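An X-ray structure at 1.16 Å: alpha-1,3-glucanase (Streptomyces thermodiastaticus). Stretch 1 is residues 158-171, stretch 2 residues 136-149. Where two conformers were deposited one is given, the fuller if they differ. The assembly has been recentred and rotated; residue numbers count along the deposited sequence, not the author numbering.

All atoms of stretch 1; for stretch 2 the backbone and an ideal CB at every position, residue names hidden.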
# COMPACT_ATOMS: atom_id res chain seq x y z
N THR A 158 -0.86 0.76 -19.01
CA THR A 158 -0.47 2.05 -18.45
C THR A 158 -1.27 2.29 -17.18
O THR A 158 -2.47 2.01 -17.11
CB THR A 158 -0.74 3.18 -19.43
OG1 THR A 158 -0.17 2.87 -20.70
CG2 THR A 158 -0.13 4.48 -18.91
N HIS A 159 -0.59 2.80 -16.15
CA HIS A 159 -1.21 2.86 -14.84
C HIS A 159 -0.64 4.06 -14.08
O HIS A 159 0.10 4.88 -14.64
CB HIS A 159 -1.05 1.53 -14.09
CG HIS A 159 0.36 1.05 -13.97
ND1 HIS A 159 1.00 0.34 -14.96
CD2 HIS A 159 1.26 1.18 -12.97
CE1 HIS A 159 2.23 0.04 -14.58
NE2 HIS A 159 2.41 0.54 -13.37
N HIS A 160 -1.00 4.16 -12.81
CA HIS A 160 -0.45 5.20 -11.93
C HIS A 160 -0.92 6.59 -12.38
O HIS A 160 -0.12 7.51 -12.55
CB HIS A 160 1.08 5.11 -11.88
CG HIS A 160 1.69 5.55 -10.59
ND1 HIS A 160 1.61 4.81 -9.43
CD2 HIS A 160 2.45 6.63 -10.30
CE1 HIS A 160 2.27 5.43 -8.47
NE2 HIS A 160 2.80 6.54 -8.98
N PHE A 161 -2.24 6.73 -12.59
CA PHE A 161 -2.79 7.97 -13.13
C PHE A 161 -2.86 9.08 -12.09
O PHE A 161 -2.89 10.27 -12.46
CB PHE A 161 -4.20 7.74 -13.66
CG PHE A 161 -4.30 6.58 -14.60
CD1 PHE A 161 -3.44 6.47 -15.68
CD2 PHE A 161 -5.27 5.61 -14.42
CE1 PHE A 161 -3.54 5.40 -16.55
CE2 PHE A 161 -5.37 4.54 -15.28
CZ PHE A 161 -4.50 4.43 -16.35
N TYR A 162 -2.95 8.73 -10.82
CA TYR A 162 -3.17 9.70 -9.75
C TYR A 162 -1.86 10.05 -9.08
O TYR A 162 -0.80 9.48 -9.36
CB TYR A 162 -4.21 9.17 -8.74
CG TYR A 162 -5.60 9.02 -9.33
CD1 TYR A 162 -5.95 7.89 -10.06
CD2 TYR A 162 -6.55 10.03 -9.18
CE1 TYR A 162 -7.20 7.77 -10.62
CE2 TYR A 162 -7.81 9.93 -9.75
CZ TYR A 162 -8.13 8.79 -10.47
OH TYR A 162 -9.37 8.68 -11.04
N ASP A 163 -1.94 11.01 -8.16
CA ASP A 163 -0.82 11.56 -7.42
C ASP A 163 -1.43 12.22 -6.20
O ASP A 163 -2.63 12.47 -6.15
CB ASP A 163 -0.10 12.60 -8.29
CG ASP A 163 1.16 13.10 -7.68
OD1 ASP A 163 1.95 12.27 -7.20
OD2 ASP A 163 1.37 14.34 -7.69
N ASN A 164 -0.59 12.50 -5.20
CA ASN A 164 -1.03 13.14 -3.97
C ASN A 164 -0.29 14.45 -3.79
O ASN A 164 0.94 14.51 -3.91
CB ASN A 164 -0.83 12.23 -2.76
CG ASN A 164 -1.85 11.10 -2.72
OD1 ASN A 164 -2.88 11.21 -2.05
ND2 ASN A 164 -1.59 10.03 -3.47
N THR A 165 -1.05 15.50 -3.50
CA THR A 165 -0.49 16.81 -3.26
C THR A 165 -0.99 17.30 -1.90
O THR A 165 -2.14 17.04 -1.53
CB THR A 165 -0.86 17.77 -4.40
OG1 THR A 165 -0.24 19.04 -4.18
CG2 THR A 165 -2.38 17.95 -4.52
N ARG A 166 -0.12 17.97 -1.15
CA ARG A 166 -0.44 18.33 0.22
C ARG A 166 -0.16 19.80 0.48
O ARG A 166 0.63 20.45 -0.21
CB ARG A 166 0.32 17.47 1.23
CG ARG A 166 1.81 17.76 1.33
CD ARG A 166 2.48 16.91 2.40
NE ARG A 166 3.91 17.21 2.50
CZ ARG A 166 4.72 16.74 3.45
NH1 ARG A 166 4.24 15.96 4.41
NH2 ARG A 166 6.00 17.08 3.45
N LEU A 167 -0.80 20.32 1.53
CA LEU A 167 -0.66 21.72 1.90
C LEU A 167 -1.05 21.88 3.36
O LEU A 167 -2.10 21.37 3.77
CB LEU A 167 -1.59 22.57 1.03
CG LEU A 167 -1.44 24.09 0.99
CD1 LEU A 167 0.02 24.49 0.89
CD2 LEU A 167 -2.25 24.65 -0.17
N LEU A 168 -0.21 22.56 4.13
CA LEU A 168 -0.66 23.07 5.42
C LEU A 168 -1.64 24.21 5.17
O LEU A 168 -1.38 25.08 4.33
CB LEU A 168 0.54 23.59 6.22
CG LEU A 168 1.53 22.54 6.74
CD1 LEU A 168 2.81 23.20 7.25
CD2 LEU A 168 0.91 21.68 7.82
N LEU A 169 -2.77 24.19 5.87
CA LEU A 169 -3.80 25.19 5.59
C LEU A 169 -3.46 26.57 6.14
O LEU A 169 -4.06 27.56 5.70
CB LEU A 169 -5.16 24.73 6.13
CG LEU A 169 -5.76 23.49 5.46
CD1 LEU A 169 -7.00 23.04 6.21
CD2 LEU A 169 -6.08 23.75 4.00
N GLY A 170 -2.51 26.68 7.06
CA GLY A 170 -2.29 27.93 7.76
C GLY A 170 -3.42 28.33 8.69
O GLY A 170 -3.39 29.43 9.25
N ARG A 171 -4.39 27.44 8.86
CA ARG A 171 -5.61 27.64 9.62
C ARG A 171 -5.92 26.29 10.23
O ARG A 171 -5.46 25.26 9.75
CB ARG A 171 -6.75 28.03 8.65
CG ARG A 171 -7.92 28.79 9.25
CD ARG A 171 -9.14 28.64 8.34
NE ARG A 171 -10.22 29.54 8.71
CZ ARG A 171 -10.63 30.57 7.98
NH1 ARG A 171 -10.06 30.85 6.81
NH2 ARG A 171 -11.63 31.33 8.41
N UNK A 136 -4.27 31.80 0.58
CA UNK A 136 -3.21 32.46 -0.15
C UNK A 136 -2.14 31.51 -0.67
O UNK A 136 -1.03 31.94 -1.00
CB UNK A 136 -2.56 33.52 0.74
N UNK A 137 -2.44 30.22 -0.71
CA UNK A 137 -1.60 29.26 -1.38
C UNK A 137 -2.51 28.29 -2.09
O UNK A 137 -3.70 28.17 -1.76
CB UNK A 137 -0.66 28.55 -0.41
N UNK A 138 -1.95 27.59 -3.06
CA UNK A 138 -2.70 26.62 -3.84
C UNK A 138 -1.96 25.30 -3.82
O UNK A 138 -0.79 25.22 -3.43
CB UNK A 138 -2.91 27.11 -5.28
N UNK A 139 -2.66 24.25 -4.23
CA UNK A 139 -2.04 22.94 -4.36
C UNK A 139 -1.40 22.83 -5.73
O UNK A 139 -2.01 23.21 -6.74
CB UNK A 139 -3.06 21.82 -4.14
N UNK A 140 -0.17 22.33 -5.77
CA UNK A 140 0.47 22.03 -7.05
C UNK A 140 -0.04 20.69 -7.56
O UNK A 140 -0.04 19.70 -6.82
CB UNK A 140 1.99 22.01 -6.91
N UNK A 141 -0.50 20.66 -8.80
CA UNK A 141 -1.00 19.44 -9.42
C UNK A 141 -0.22 19.18 -10.70
O UNK A 141 0.04 20.11 -11.48
CB UNK A 141 -2.50 19.54 -9.71
N UNK A 142 0.19 17.93 -10.90
CA UNK A 142 1.01 17.62 -12.05
C UNK A 142 0.79 16.18 -12.48
O UNK A 142 0.30 15.34 -11.72
CB UNK A 142 2.49 17.87 -11.74
N UNK A 143 1.17 15.91 -13.73
CA UNK A 143 1.21 14.57 -14.30
C UNK A 143 2.62 14.00 -14.30
O UNK A 143 2.81 12.85 -14.73
CB UNK A 143 0.65 14.59 -15.73
N UNK A 144 3.60 14.75 -13.79
CA UNK A 144 5.00 14.36 -13.88
C UNK A 144 5.26 12.98 -13.27
O UNK A 144 6.04 12.20 -13.82
CB UNK A 144 5.87 15.41 -13.19
N UNK A 145 4.62 12.68 -12.15
CA UNK A 145 4.87 11.44 -11.42
C UNK A 145 3.90 10.34 -11.79
O UNK A 145 3.92 9.27 -11.16
CB UNK A 145 4.80 11.69 -9.91
N UNK A 146 3.05 10.57 -12.78
CA UNK A 146 1.95 9.69 -13.15
C UNK A 146 2.15 9.16 -14.56
O UNK A 146 3.04 9.59 -15.29
CB UNK A 146 0.61 10.42 -13.04
N UNK A 147 1.29 8.20 -14.94
CA UNK A 147 1.28 7.60 -16.28
C UNK A 147 2.53 6.77 -16.51
O UNK A 147 3.45 7.17 -17.24
CB UNK A 147 1.17 8.68 -17.36
N UNK A 148 2.56 5.60 -15.89
CA UNK A 148 3.71 4.72 -15.84
C UNK A 148 3.41 3.48 -16.67
O UNK A 148 2.37 2.85 -16.49
CB UNK A 148 4.06 4.35 -14.40
N UNK A 149 4.34 3.14 -17.56
CA UNK A 149 4.27 1.91 -18.33
C UNK A 149 5.25 0.90 -17.76
O UNK A 149 6.37 1.24 -17.38
CB UNK A 149 4.56 2.17 -19.81

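Strand 137-142 runs nearly antiparallel to strand 163-169, but direct backbone hydrogen bonds between the stretches are found only where His159 and His160 meet 147 and 148. Position 136 has nothing of stretch 1 within 5.5 Å of its CB, so many residues would fit; it is Asp136.

At 137, CA-to-CB points toward stretch 1, with Leu167 CD2 4.2 Å from the ideal CB and the carbonyls of Leu168 and Leu169 farther along. A long side chain with an apolar stem and a donor at its end would suit. Arg137 is found: NH1 lies 3.6 Å from Leu167 CG, and NH2 gives a weak hydrogen bond to Leu169 O (3.3 Å). A CB on Gly170 would clash with NH2.

Position 138 points away and is undemanding; it is Ser138. At 139 the CB lies 3.9 Å from Thr165 CG2, with Leu167 beyond, so a branched aliphatic fits. Leu139 places CD2 3.6 Å from Leu167 CB.

Position 140 points sideways, its CB 4.6 Å from Thr165 OG1, and small or polar residues are acceptable. In Thr140 the backbone does the bonding: its O accepts from Thr165 OG1 (2.7 Å), and its N donates to water 1, which bridges to Thr165 OG1 and Arg166 O. Near Thr165 CG2, 141 favours an apolar residue; Val141 brings CG1 to 4.2 Å from that methyl. Position 142 is loosely constrained; Thr142 OG1 accepts from the backbone N of 144 (3.0 Å).

A type I turn spans 143 to 146. At 143 CB points away and at 144 sideways, with nothing of stretch 1 within 5.5 Å of either, so small polar or long soluble side chains would do; they are Ser143 and Lys144, and neither touches stretch 1. At 145 the CB points toward Asp163, 4.0 Å from OD1, and several types could fit; Tyr145 sets its ring obliquely to that carboxylate.

Position 146 is tight: its ideal CB is 3.0 Å from His160 O, with the carbonyls of Phe161 and Tyr162 close by. A small donor is the natural choice, and Ser146 OG donates to Tyr162 O (3.0 Å).

At 147 phi is positive (68°), which would favour glycine or asparagine, and CB points away. Tyr147 accepts this backbone, and its ring swings back so that CE1 lies 3.7 Å from Phe161 CD1, while its N donates to His160 O (2.9 Å).

Position 148 forms the single antiparallel bridge with His159, N to O 2.9 Å and O to N 3.0 Å. Its CB is 4.0 Å from His160 CB, suiting a compact aliphatic; Val148 CG2 meets that CB at 3.7 Å.

At 149 CB points away, yet Thr158 OG1 is 4.9 Å from it, inviting a short acceptor. Asp149 OD1 reaches back to accept from Thr158 OG1 (2.6 Å).

Stretch 2 136-149: DRSLTVTSKYSYVD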
# COMPACT_ATOMS: atom_id res chain seq x y z
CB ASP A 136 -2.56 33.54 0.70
CG ASP A 136 -1.91 32.99 1.93
OD1 ASP A 136 -2.08 31.78 2.24
OD2 ASP A 136 -1.23 33.78 2.60
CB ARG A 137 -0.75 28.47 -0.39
CG ARG A 137 0.53 29.11 0.03
CD ARG A 137 1.00 28.53 1.36
NE ARG A 137 0.16 28.94 2.50
CZ ARG A 137 -1.04 28.47 2.84
NH1 ARG A 137 -1.60 27.45 2.19
NH2 ARG A 137 -1.66 28.97 3.89
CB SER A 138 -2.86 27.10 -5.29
OG SER A 138 -1.59 27.29 -5.88
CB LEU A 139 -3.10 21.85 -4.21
CG LEU A 139 -3.73 21.69 -2.82
CD1 LEU A 139 -5.10 21.06 -2.95
CD2 LEU A 139 -2.83 20.85 -1.93
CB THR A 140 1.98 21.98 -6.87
OG1 THR A 140 2.44 23.25 -6.39
CG2 THR A 140 2.68 21.65 -8.19
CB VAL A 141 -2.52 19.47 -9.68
CG1 VAL A 141 -3.29 19.38 -8.37
CG2 VAL A 141 -2.91 20.73 -10.43
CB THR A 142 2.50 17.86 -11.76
OG1 THR A 142 3.26 17.60 -12.95
CG2 THR A 142 2.99 16.95 -10.64
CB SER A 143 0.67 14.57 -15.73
OG SER A 143 1.40 15.48 -16.54
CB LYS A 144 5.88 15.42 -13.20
CG LYS A 144 7.33 15.00 -13.06
CD LYS A 144 8.17 16.06 -12.38
CE LYS A 144 9.62 15.63 -12.32
NZ LYS A 144 10.49 16.63 -11.66
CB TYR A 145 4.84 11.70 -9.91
CG TYR A 145 5.69 12.88 -9.53
CD1 TYR A 145 7.07 12.78 -9.48
CD2 TYR A 145 5.11 14.11 -9.24
CE1 TYR A 145 7.85 13.87 -9.15
CE2 TYR A 145 5.88 15.21 -8.91
CZ TYR A 145 7.25 15.08 -8.86
OH TYR A 145 8.01 16.17 -8.53
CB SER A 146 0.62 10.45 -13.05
OG SER A 146 0.39 10.90 -11.72
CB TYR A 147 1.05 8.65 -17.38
CG TYR A 147 -0.22 9.43 -17.16
CD1 TYR A 147 -1.44 8.95 -17.62
CD2 TYR A 147 -0.21 10.64 -16.48
CE1 TYR A 147 -2.62 9.67 -17.41
CE2 TYR A 147 -1.37 11.35 -16.26
CZ TYR A 147 -2.57 10.87 -16.74
OH TYR A 147 -3.73 11.57 -16.52
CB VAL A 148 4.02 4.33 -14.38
CG1 VAL A 148 5.12 3.29 -14.31
CG2 VAL A 148 4.39 5.57 -13.57
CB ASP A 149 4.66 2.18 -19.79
CG ASP A 149 3.54 2.79 -20.59
OD1 ASP A 149 2.37 2.63 -20.20
OD2 ASP A 149 3.84 3.43 -21.62
O HOH W 1 0.99 21.36 -3.16
O HOH W 2 -1.77 13.15 -12.64
O HOH W 3 4.60 8.43 -8.34
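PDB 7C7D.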